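Long-range contacts in 16S rRNA (adenine(1408)-N(1))-methyltransferase (Escherichia coli, PDB 3P2E), which methylates N1 of adenine 1408 in the 16S rRNA of assembled 30S ribosomal subunits, using S-adenosyl-L-methionine, and so confers resistance to many aminoglycosides: residues A[86-91]-A[119-124]; A[27-32]-A[50-55]; A[93-98]-A[126-131]. One frame throughout, in Å; residues are numbered along the deposited sequence.

Interaction 1: A[86-91]-A[119-124]; sequences AAESLP and RDILSN. With SAH (S-adenosyl-L-homocysteine), chain C.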
loop_
_atom_site.group_PDB
_atom_site.type_symbol
_atom_site.label_atom_id
_atom_site.label_comp_id
_atom_site.label_asym_id
_atom_site.label_seq_id
_atom_site.Cartn_x
_atom_site.Cartn_y
_atom_site.Cartn_z
ATOM N N ALA A 86 -2.991 10.521 5.005
ATOM C CA ALA A 86 -1.609 10.606 4.545
ATOM C C ALA A 86 -0.699 9.899 5.543
ATOM O O ALA A 86 -1.070 9.700 6.699
ATOM C CB ALA A 86 -1.195 12.063 4.401
ATOM N N ALA A 87 0.504 9.541 5.100
ATOM C CA ALA A 87 1.455 8.849 5.962
ATOM C C ALA A 87 1.815 9.647 7.209
ATOM O O ALA A 87 2.153 9.062 8.244
ATOM C CB ALA A 87 2.716 8.510 5.178
ATOM N N GLU A 88 1.747 10.974 7.114
ATOM C CA GLU A 88 2.076 11.839 8.244
ATOM C C GLU A 88 0.958 11.913 9.284
ATOM O O GLU A 88 1.188 12.338 10.417
ATOM C CB GLU A 88 2.402 13.259 7.761
ATOM C CG GLU A 88 3.545 13.336 6.766
ATOM C CD GLU A 88 3.070 13.382 5.327
ATOM O OE1 GLU A 88 2.126 12.642 4.982
ATOM O OE2 GLU A 88 3.648 14.156 4.536
ATOM N N SER A 89 -0.246 11.501 8.901
ATOM C CA SER A 89 -1.387 11.539 9.812
ATOM C C SER A 89 -2.303 10.338 9.604
ATOM O O SER A 89 -3.441 10.479 9.153
ATOM C CB SER A 89 -2.178 12.833 9.610
ATOM O OG SER A 89 -2.653 12.935 8.279
ATOM N N LEU A 90 -1.801 9.157 9.941
ATOM C CA LEU A 90 -2.568 7.930 9.787
ATOM C C LEU A 90 -3.648 7.813 10.858
ATOM O O LEU A 90 -3.455 8.249 11.989
ATOM C CB LEU A 90 -1.626 6.727 9.854
ATOM C CG LEU A 90 -0.585 6.680 8.732
ATOM C CD1 LEU A 90 0.478 5.649 9.047
ATOM C CD2 LEU A 90 -1.272 6.358 7.417
ATOM N N PRO A 91 -4.805 7.225 10.505
ATOM C CA PRO A 91 -5.942 7.037 11.417
ATOM C C PRO A 91 -5.603 6.073 12.553
ATOM O O PRO A 91 -5.039 5.003 12.318
ATOM C CB PRO A 91 -7.030 6.462 10.506
ATOM C CG PRO A 91 -6.633 6.915 9.136
ATOM C CD PRO A 91 -5.145 6.769 9.148
ATOM N N ARG A 119 12.731 8.048 9.359
ATOM C CA ARG A 119 12.465 7.101 10.436
ATOM C C ARG A 119 11.158 7.308 11.190
ATOM O O ARG A 119 10.436 6.348 11.455
ATOM C CB ARG A 119 13.633 7.078 11.426
ATOM C CG ARG A 119 14.922 6.513 10.837
ATOM C CD ARG A 119 15.953 6.243 11.921
ATOM N NE ARG A 119 16.319 7.452 12.652
ATOM C CZ ARG A 119 17.015 8.459 12.135
ATOM N NH1 ARG A 119 17.426 8.406 10.875
ATOM N NH2 ARG A 119 17.296 9.521 12.877
ATOM N N ASP A 120 10.844 8.553 11.530
ATOM C CA ASP A 120 9.617 8.834 12.266
ATOM C C ASP A 120 8.382 8.426 11.471
ATOM O O ASP A 120 7.486 7.769 12.003
ATOM C CB ASP A 120 9.542 10.316 12.636
ATOM C CG ASP A 120 8.298 10.657 13.436
ATOM O OD1 ASP A 120 8.060 10.017 14.486
ATOM O OD2 ASP A 120 7.555 11.570 13.023
ATOM N N ILE A 121 8.333 8.806 10.200
ATOM C CA ILE A 121 7.192 8.456 9.365
ATOM C C ILE A 121 7.087 6.942 9.178
ATOM O O ILE A 121 5.996 6.375 9.287
ATOM C CB ILE A 121 7.272 9.130 7.975
ATOM C CG1 ILE A 121 7.285 10.653 8.128
ATOM C CG2 ILE A 121 6.074 8.715 7.132
ATOM C CD1 ILE A 121 6.033 11.223 8.770
ATOM N N LEU A 122 8.208 6.281 8.901
ATOM C CA LEU A 122 8.165 4.831 8.723
ATOM C C LEU A 122 7.702 4.161 10.015
ATOM O O LEU A 122 7.034 3.127 9.985
ATOM C CB LEU A 122 9.531 4.284 8.294
ATOM C CG LEU A 122 9.961 4.632 6.863
ATOM C CD1 LEU A 122 11.180 3.802 6.483
ATOM C CD2 LEU A 122 8.822 4.354 5.886
ATOM N N SER A 123 8.052 4.757 11.152
ATOM C CA SER A 123 7.634 4.213 12.435
ATOM C C SER A 123 6.109 4.246 12.520
ATOM O O SER A 123 5.495 3.302 13.032
ATOM C CB SER A 123 8.239 5.018 13.587
ATOM O OG SER A 123 9.643 4.843 13.637
ATOM N N ASN A 124 5.505 5.324 12.017
ATOM C CA ASN A 124 4.045 5.451 12.025
ATOM C C ASN A 124 3.438 4.348 11.167
ATOM O O ASN A 124 2.407 3.772 11.517
ATOM C CB ASN A 124 3.573 6.793 11.443
ATOM C CG ASN A 124 4.098 7.995 12.194
ATOM O OD1 ASN A 124 4.314 7.951 13.405
ATOM N ND2 ASN A 124 4.283 9.098 11.471
HETATM N N SAH C . 0.639 2.892 -5.492
HETATM C CA SAH C . 0.264 3.658 -6.561
HETATM C CB SAH C . 1.086 4.950 -6.598
HETATM C CG SAH C . 0.563 6.105 -7.399
HETATM S SD SAH C . 1.523 7.582 -7.422
HETATM C C SAH C . 0.335 2.777 -7.882
HETATM O O SAH C . -0.452 3.222 -8.605
HETATM O OXT SAH C . 1.048 1.894 -8.057
HETATM C "C5'" SAH C . 2.049 8.058 -5.770
HETATM C "C4'" SAH C . 0.759 8.091 -4.826
HETATM O "O4'" SAH C . 1.342 8.326 -3.537
HETATM C "C3'" SAH C . -0.221 9.212 -5.108
HETATM O "O3'" SAH C . -1.566 8.680 -5.330
HETATM C "C2'" SAH C . -0.085 10.169 -3.868
HETATM O "O2'" SAH C . -1.256 10.851 -3.476
HETATM C "C1'" SAH C . 0.453 9.211 -2.784
HETATM N N9 SAH C . 1.243 9.899 -1.688
HETATM C C8 SAH C . 2.270 10.839 -1.852
HETATM N N7 SAH C . 2.727 11.302 -0.703
HETATM C C5 SAH C . 1.921 10.592 0.248
HETATM C C6 SAH C . 1.989 10.707 1.679
HETATM N N6 SAH C . 2.860 11.538 2.298
HETATM N N1 SAH C . 1.089 9.900 2.354
HETATM C C2 SAH C . 0.192 9.043 1.705
HETATM N N3 SAH C . 0.136 8.940 0.318
HETATM C C4 SAH C . 1.038 9.753 -0.323
#

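Interaction 2: A[27-32]-A[50-55]; sequences VHIDLG and FYIGID. With SAH (S-adenosyl-L-homocysteine), chain C.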
loop_
_atom_site.group_PDB
_atom_site.type_symbol
_atom_site.label_atom_id
_atom_site.label_comp_id
_atom_site.label_asym_id
_atom_site.label_seq_id
_atom_site.Cartn_x
_atom_site.Cartn_y
_atom_site.Cartn_z
ATOM N N VAL A 27 -5.650 -8.952 6.872
ATOM C CA VAL A 27 -5.870 -7.555 6.517
ATOM C C VAL A 27 -4.603 -7.048 5.832
ATOM O O VAL A 27 -3.501 -7.212 6.352
ATOM C CB VAL A 27 -6.143 -6.675 7.768
ATOM C CG1 VAL A 27 -6.184 -5.196 7.372
ATOM C CG2 VAL A 27 -7.457 -7.079 8.410
ATOM N N HIS A 28 -4.764 -6.446 4.658
ATOM C CA HIS A 28 -3.632 -5.910 3.920
ATOM C C HIS A 28 -3.832 -4.413 3.723
ATOM O O HIS A 28 -4.910 -3.981 3.331
ATOM C CB HIS A 28 -3.519 -6.574 2.542
ATOM C CG HIS A 28 -2.404 -6.027 1.708
ATOM N ND1 HIS A 28 -1.094 -6.428 1.863
ATOM C CD2 HIS A 28 -2.392 -5.057 0.763
ATOM C CE1 HIS A 28 -0.322 -5.726 1.050
ATOM N NE2 HIS A 28 -1.085 -4.887 0.373
ATOM N N ILE A 29 -2.794 -3.630 4.001
ATOM C CA ILE A 29 -2.859 -2.186 3.814
ATOM C C ILE A 29 -1.911 -1.769 2.693
ATOM O O ILE A 29 -0.749 -2.178 2.670
ATOM C CB ILE A 29 -2.456 -1.406 5.097
ATOM C CG1 ILE A 29 -3.524 -1.586 6.181
ATOM C CG2 ILE A 29 -2.284 0.086 4.771
ATOM C CD1 ILE A 29 -3.211 -0.869 7.499
ATOM N N ASP A 30 -2.422 -0.974 1.758
ATOM C CA ASP A 30 -1.617 -0.459 0.657
ATOM C C ASP A 30 -1.611 1.055 0.850
ATOM O O ASP A 30 -2.635 1.722 0.652
ATOM C CB ASP A 30 -2.236 -0.837 -0.693
ATOM C CG ASP A 30 -1.383 -0.400 -1.871
ATOM O OD1 ASP A 30 -0.145 -0.553 -1.793
ATOM O OD2 ASP A 30 -1.948 0.085 -2.880
ATOM N N LEU A 31 -0.464 1.582 1.272
ATOM C CA LEU A 31 -0.293 3.015 1.534
ATOM C C LEU A 31 0.121 3.762 0.265
ATOM O O LEU A 31 1.051 3.346 -0.424
ATOM C CB LEU A 31 0.756 3.202 2.631
ATOM C CG LEU A 31 1.145 4.629 3.029
ATOM C CD1 LEU A 31 -0.088 5.420 3.457
ATOM C CD2 LEU A 31 2.162 4.561 4.153
ATOM N N GLY A 32 -0.558 4.873 -0.021
ATOM C CA GLY A 32 -0.283 5.631 -1.234
ATOM C C GLY A 32 -0.816 4.793 -2.383
ATOM O O GLY A 32 -0.189 4.662 -3.432
ATOM N N PHE A 50 -8.964 -8.712 3.736
ATOM C CA PHE A 50 -9.643 -7.426 3.657
ATOM C C PHE A 50 -8.580 -6.422 3.241
ATOM O O PHE A 50 -7.555 -6.281 3.911
ATOM C CB PHE A 50 -10.240 -7.025 5.003
ATOM C CG PHE A 50 -11.082 -5.788 4.932
ATOM C CD1 PHE A 50 -12.279 -5.793 4.226
ATOM C CD2 PHE A 50 -10.663 -4.605 5.532
ATOM C CE1 PHE A 50 -13.052 -4.637 4.114
ATOM C CE2 PHE A 50 -11.425 -3.442 5.427
ATOM C CZ PHE A 50 -12.624 -3.459 4.716
ATOM N N TYR A 51 -8.828 -5.738 2.127
ATOM C CA TYR A 51 -7.888 -4.766 1.583
ATOM C C TYR A 51 -8.215 -3.317 1.912
ATOM O O TYR A 51 -9.327 -2.841 1.680
ATOM C CB TYR A 51 -7.789 -4.955 0.067
ATOM C CG TYR A 51 -7.083 -6.242 -0.304
ATOM C CD1 TYR A 51 -5.693 -6.289 -0.403
ATOM C CD2 TYR A 51 -7.797 -7.427 -0.476
ATOM C CE1 TYR A 51 -5.029 -7.487 -0.660
ATOM C CE2 TYR A 51 -7.142 -8.631 -0.731
ATOM C CZ TYR A 51 -5.762 -8.651 -0.820
ATOM O OH TYR A 51 -5.107 -9.835 -1.060
ATOM N N ILE A 52 -7.221 -2.625 2.455
ATOM C CA ILE A 52 -7.363 -1.230 2.837
ATOM C C ILE A 52 -6.385 -0.385 2.042
ATOM O O ILE A 52 -5.173 -0.506 2.214
ATOM C CB ILE A 52 -7.072 -1.039 4.336
ATOM C CG1 ILE A 52 -8.016 -1.924 5.155
ATOM C CG2 ILE A 52 -7.243 0.432 4.725
ATOM C CD1 ILE A 52 -7.737 -1.897 6.649
ATOM N N GLY A 53 -6.922 0.458 1.165
ATOM C CA GLY A 53 -6.087 1.325 0.353
ATOM C C GLY A 53 -6.164 2.736 0.894
ATOM O O GLY A 53 -7.250 3.301 1.010
ATOM N N ILE A 54 -5.005 3.306 1.206
ATOM C CA ILE A 54 -4.910 4.648 1.775
ATOM C C ILE A 54 -4.270 5.654 0.816
ATOM O O ILE A 54 -3.233 5.375 0.216
ATOM C CB ILE A 54 -4.042 4.632 3.051
ATOM C CG1 ILE A 54 -4.569 3.594 4.043
ATOM C CG2 ILE A 54 -4.023 6.015 3.689
ATOM C CD1 ILE A 54 -3.663 3.403 5.252
ATOM N N ASP A 55 -4.895 6.819 0.673
ATOM C CA ASP A 55 -4.348 7.881 -0.168
ATOM C C ASP A 55 -5.007 9.206 0.201
ATOM O O ASP A 55 -6.207 9.261 0.453
ATOM C CB ASP A 55 -4.590 7.608 -1.652
ATOM C CG ASP A 55 -3.571 8.304 -2.539
ATOM O OD1 ASP A 55 -2.728 7.604 -3.126
ATOM O OD2 ASP A 55 -3.599 9.552 -2.634
HETATM N N SAH C . 0.639 2.892 -5.492
HETATM C CA SAH C . 0.264 3.658 -6.561
HETATM C CB SAH C . 1.086 4.950 -6.598
HETATM C CG SAH C . 0.563 6.105 -7.399
HETATM S SD SAH C . 1.523 7.582 -7.422
HETATM C C SAH C . 0.335 2.777 -7.882
HETATM O O SAH C . -0.452 3.222 -8.605
HETATM O OXT SAH C . 1.048 1.894 -8.057
HETATM C "C5'" SAH C . 2.049 8.058 -5.770
HETATM C "C4'" SAH C . 0.759 8.091 -4.826
HETATM O "O4'" SAH C . 1.342 8.326 -3.537
HETATM C "C3'" SAH C . -0.221 9.212 -5.108
HETATM O "O3'" SAH C . -1.566 8.680 -5.330
HETATM C "C2'" SAH C . -0.085 10.169 -3.868
HETATM O "O2'" SAH C . -1.256 10.851 -3.476
HETATM C "C1'" SAH C . 0.453 9.211 -2.784
HETATM N N9 SAH C . 1.243 9.899 -1.688
HETATM C C8 SAH C . 2.270 10.839 -1.852
HETATM N N7 SAH C . 2.727 11.302 -0.703
HETATM C C5 SAH C . 1.921 10.592 0.248
HETATM C C6 SAH C . 1.989 10.707 1.679
HETATM N N6 SAH C . 2.860 11.538 2.298
HETATM N N1 SAH C . 1.089 9.900 2.354
HETATM C C2 SAH C . 0.192 9.043 1.705
HETATM N N3 SAH C . 0.136 8.940 0.318
HETATM C C4 SAH C . 1.038 9.753 -0.323
#

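Interaction 3: A[93-98]-A[126-131]; sequences ELKNIA and ADLAKK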
loop_
_atom_site.group_PDB
_atom_site.type_symbol
_atom_site.label_atom_id
_atom_site.label_comp_id
_atom_site.label_asym_id
_atom_site.label_seq_id
_atom_site.Cartn_x
_atom_site.Cartn_y
_atom_site.Cartn_z
ATOM N N GLU A 93 -7.500 4.223 14.085
ATOM C CA GLU A 93 -8.277 2.994 13.954
ATOM C C GLU A 93 -7.511 1.894 13.223
ATOM O O GLU A 93 -7.858 0.721 13.323
ATOM C CB GLU A 93 -9.605 3.271 13.236
ATOM C CG GLU A 93 -10.533 4.235 13.983
ATOM C CD GLU A 93 -10.445 5.671 13.478
ATOM O OE1 GLU A 93 -9.344 6.096 13.073
ATOM O OE2 GLU A 93 -11.477 6.381 13.503
ATOM N N LEU A 94 -6.452 2.269 12.510
ATOM C CA LEU A 94 -5.667 1.287 11.764
ATOM C C LEU A 94 -4.458 0.749 12.518
ATOM O O LEU A 94 -3.698 -0.069 11.995
ATOM C CB LEU A 94 -5.206 1.887 10.435
ATOM C CG LEU A 94 -6.303 2.301 9.452
ATOM C CD1 LEU A 94 -5.642 2.787 8.167
ATOM C CD2 LEU A 94 -7.234 1.124 9.167
ATOM N N LYS A 95 -4.271 1.201 13.752
ATOM C CA LYS A 95 -3.136 0.735 14.536
ATOM C C LYS A 95 -3.201 -0.760 14.838
ATOM O O LYS A 95 -4.255 -1.280 15.216
ATOM C CB LYS A 95 -3.050 1.523 15.847
ATOM C CG LYS A 95 -2.348 2.865 15.721
ATOM C CD LYS A 95 -2.859 3.654 14.534
ATOM C CE LYS A 95 -2.052 4.922 14.330
ATOM N NZ LYS A 95 -2.383 5.569 13.034
ATOM N N ASN A 96 -2.072 -1.441 14.643
ATOM C CA ASN A 96 -1.945 -2.871 14.935
ATOM C C ASN A 96 -3.041 -3.718 14.293
ATOM O O ASN A 96 -3.599 -4.611 14.932
ATOM C CB ASN A 96 -1.960 -3.060 16.457
ATOM C CG ASN A 96 -1.592 -4.467 16.882
ATOM O OD1 ASN A 96 -0.533 -4.976 16.526
ATOM N ND2 ASN A 96 -2.466 -5.097 17.661
ATOM N N ILE A 97 -3.324 -3.468 13.019
ATOM C CA ILE A 97 -4.395 -4.193 12.334
ATOM C C ILE A 97 -3.990 -5.020 11.109
ATOM O O ILE A 97 -4.690 -5.964 10.736
ATOM C CB ILE A 97 -5.485 -3.190 11.874
ATOM C CG1 ILE A 97 -6.774 -3.918 11.501
ATOM C CG2 ILE A 97 -4.990 -2.412 10.660
ATOM C CD1 ILE A 97 -7.888 -2.980 11.056
ATOM N N ALA A 98 -2.868 -4.680 10.487
ATOM C CA ALA A 98 -2.463 -5.364 9.260
ATOM C C ALA A 98 -1.506 -6.550 9.318
ATOM O O ALA A 98 -0.520 -6.549 10.051
ATOM C CB ALA A 98 -1.923 -4.336 8.276
ATOM N N ALA A 126 4.800 1.437 10.501
ATOM C CA ALA A 126 5.006 0.155 11.163
ATOM C C ALA A 126 3.954 -0.059 12.250
ATOM O O ALA A 126 3.572 -1.192 12.531
ATOM C CB ALA A 126 6.407 0.091 11.757
ATOM N N ASP A 127 3.481 1.028 12.857
ATOM C CA ASP A 127 2.467 0.920 13.906
ATOM C C ASP A 127 1.141 0.365 13.401
ATOM O O ASP A 127 0.280 -0.009 14.198
ATOM C CB ASP A 127 2.218 2.279 14.572
ATOM C CG ASP A 127 3.337 2.684 15.512
ATOM O OD1 ASP A 127 4.101 1.799 15.952
ATOM O OD2 ASP A 127 3.439 3.889 15.826
ATOM N N LEU A 128 0.969 0.314 12.082
ATOM C CA LEU A 128 -0.265 -0.210 11.507
ATOM C C LEU A 128 -0.236 -1.734 11.419
ATOM O O LEU A 128 -1.260 -2.367 11.158
ATOM C CB LEU A 128 -0.490 0.364 10.098
ATOM C CG LEU A 128 -0.534 1.890 9.955
ATOM C CD1 LEU A 128 -0.873 2.264 8.514
ATOM C CD2 LEU A 128 -1.574 2.465 10.907
ATOM N N ALA A 129 0.936 -2.318 11.646
ATOM C CA ALA A 129 1.109 -3.766 11.552
ATOM C C ALA A 129 0.887 -4.553 12.843
ATOM O O ALA A 129 1.114 -4.056 13.948
ATOM C CB ALA A 129 2.502 -4.071 11.009
ATOM N N LYS A 130 0.432 -5.792 12.688
ATOM C CA LYS A 130 0.214 -6.675 13.826
ATOM C C LYS A 130 1.588 -7.168 14.257
ATOM O O LYS A 130 2.574 -6.923 13.561
ATOM C CB LYS A 130 -0.626 -7.886 13.423
ATOM C CG LYS A 130 -2.040 -7.589 12.991
ATOM C CD LYS A 130 -2.681 -8.872 12.484
ATOM C CE LYS A 130 -4.137 -8.677 12.125
ATOM N NZ LYS A 130 -4.763 -9.953 11.683
ATOM N N LYS A 131 1.644 -7.873 15.386
ATOM C CA LYS A 131 2.900 -8.413 15.902
ATOM C C LYS A 131 3.651 -9.097 14.770
ATOM O O LYS A 131 4.865 -8.951 14.633
ATOM C CB LYS A 131 2.625 -9.416 17.027
ATOM C CG LYS A 131 3.880 -9.998 17.663
ATOM C CD LYS A 131 3.540 -10.956 18.798
ATOM C CE LYS A 131 2.751 -12.160 18.300
ATOM N NZ LYS A 131 3.518 -12.956 17.299
#

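Interaction 1: A[86-91]-A[119-124]
Ile-121 lays its two branches over two neighbouring residues of the loop 86-91: its CG2 meets CB of Ala-87 at 3.9 Å, and its CD1 meets the aliphatic CG of Glu-88 at 3.8 Å. In this Rossmann-like methyltransferase fold the loop after strand 80-83 reads the adenine of the bound S-adenosyl-L-homocysteine, and helix 119-126 packs against its flank. Ala-86 to Ser-89 form a type I beta turn, which presents the amide of Ala-87 to the ring; Ala-87 N donates to SAH N1 over 2.8 Å in a nearly straight bond (171°). Glu-88 has CG anti to its own carbonyl carbon (chi1 -58°) and a chain bent at chi2, a shape that lets CG touch the isoleucine while the carboxylate turns back to the base. Its OE1 accepts from SAH N6 at 3.0 Å, with a more bent N-H...O angle of 144°, and OE2 is engaged by the hydroxyl of Tyr-113 on helix 108-115, so both oxygens are held and the group's rotation is restrained. No hydrogen bond joins the two segments. Farther along, Leu-90 points toward the helix, where its CD1 rests on the backbone carbonyl of Asn-124, 3.7 Å from the O atom and 4.1 Å from Asn-124 CB.

Interaction 2: A[27-32]-A[50-55]
Val-27 and Ile-52 fit branch to tip: CG1 of the valine, set anti to its backbone N (chi1 173°), leans across to CD1 of Ile-52 at 3.7 Å. The same offset recurs one step on, where CG2 of Ile-29 meets CD1 of Ile-54 at 3.6 Å, each isoleucine tip reaching back to the residue two before its own bridge partner. Ile-29 thus sits in the notch between Ile-52 and Ile-54, its CG1 alongside CB of the former. Beyond it Leu-31 CD1 lies against Ile-54 CG2, and Val-83 of strand 80-83 adjoins both Ile-52 and Ile-54. The two strands are parallel neighbours in the Rossmann-like sheet, joined through helix 37-44 as a beta-alpha-beta unit; their amides and carbonyls interlock in alternation, Ile-54 N to Asp-30 O being almost straight (175°). On the other face CD1 and CE1 of Tyr-51 come against CB, CG and CD2 of His-28, the ring planes oblique at 54°, while Gly-53 puts no side chain beside Asp-30. The imidazole is fixed by Ser-100 and Ser-102, and Ser-102 also holds the carboxylate of Asp-30. At the C-terminal ends the strands open onto the bound ligand. Gly-32, at positive phi, has no side chain to crowd the ribose, and its O accepts from SAH N at 2.8 Å; Asp-55 takes the sugar by both oxygens, OD1 from SAH O3' at 2.7 Å and OD2 from SAH O2' at 2.8 Å.

Interaction 3: A[93-98]-A[126-131]
Leu-128 O is gripped by two successive amides of 93-98: Ala-98 N at 2.9 Å, in the carbonyl plane, and Ile-97 N at 3.0 Å, well above it. One residue earlier, Asp-127 O accepts from Asn-96 N over 2.8 Å. Three consecutive amides, 96 to 98, thus point at the type I beta turn 126-129, which ends helix 119-126. From the last residue of the turn the pairing is that of parallel strands, Ala-98 with Ala-129, and Lys-130 N donates to Ala-98 O at 2.9 Å. This junction lies at the start of strand 98-104, the fourth strand in sequence of the Rossmann-like sheet. Leu-128 contributes the largest share of the contact: with CG anti to its carbonyl carbon (chi1 -57°), it brings CD2 to 3.7 Å from Leu-94 CB. The bent chain of Lys-95 crosses the same methyl, touching it with CD and NZ; that ammonium makes weak hydrogen bonds to the carbonyls of Leu-90 and Pro-91. Lys-130 runs out extended along the opposing backbone, its CE close against Ile-97 O, and its NZ forms a salt bridge with Asp-99.

Interactions 1 and 2 border the same bound ligand from different parts: 86-91 meets the adenine, whereas Gly-32 and Asp-55 take the amino group and ribose. They touch through Leu-31, whose CD2 is 4.1 Å from Ala-87 CB. Their centres are about 14 Å apart. Interaction 3 lies farther off, the Leu-128 side chain being about 10 Å from SAH. It meets interaction 1 where Leu-90 CD1 is 3.7 Å from Leu-128 CD1, its segment 126-131 continuing from the helix that packs against the adenine loop. It also packs against interaction 2, with Leu-94 CD1 3.6 Å from Ile-54 CD1 and Ala-98 CB 3.8 Å from Ile-29 CD1.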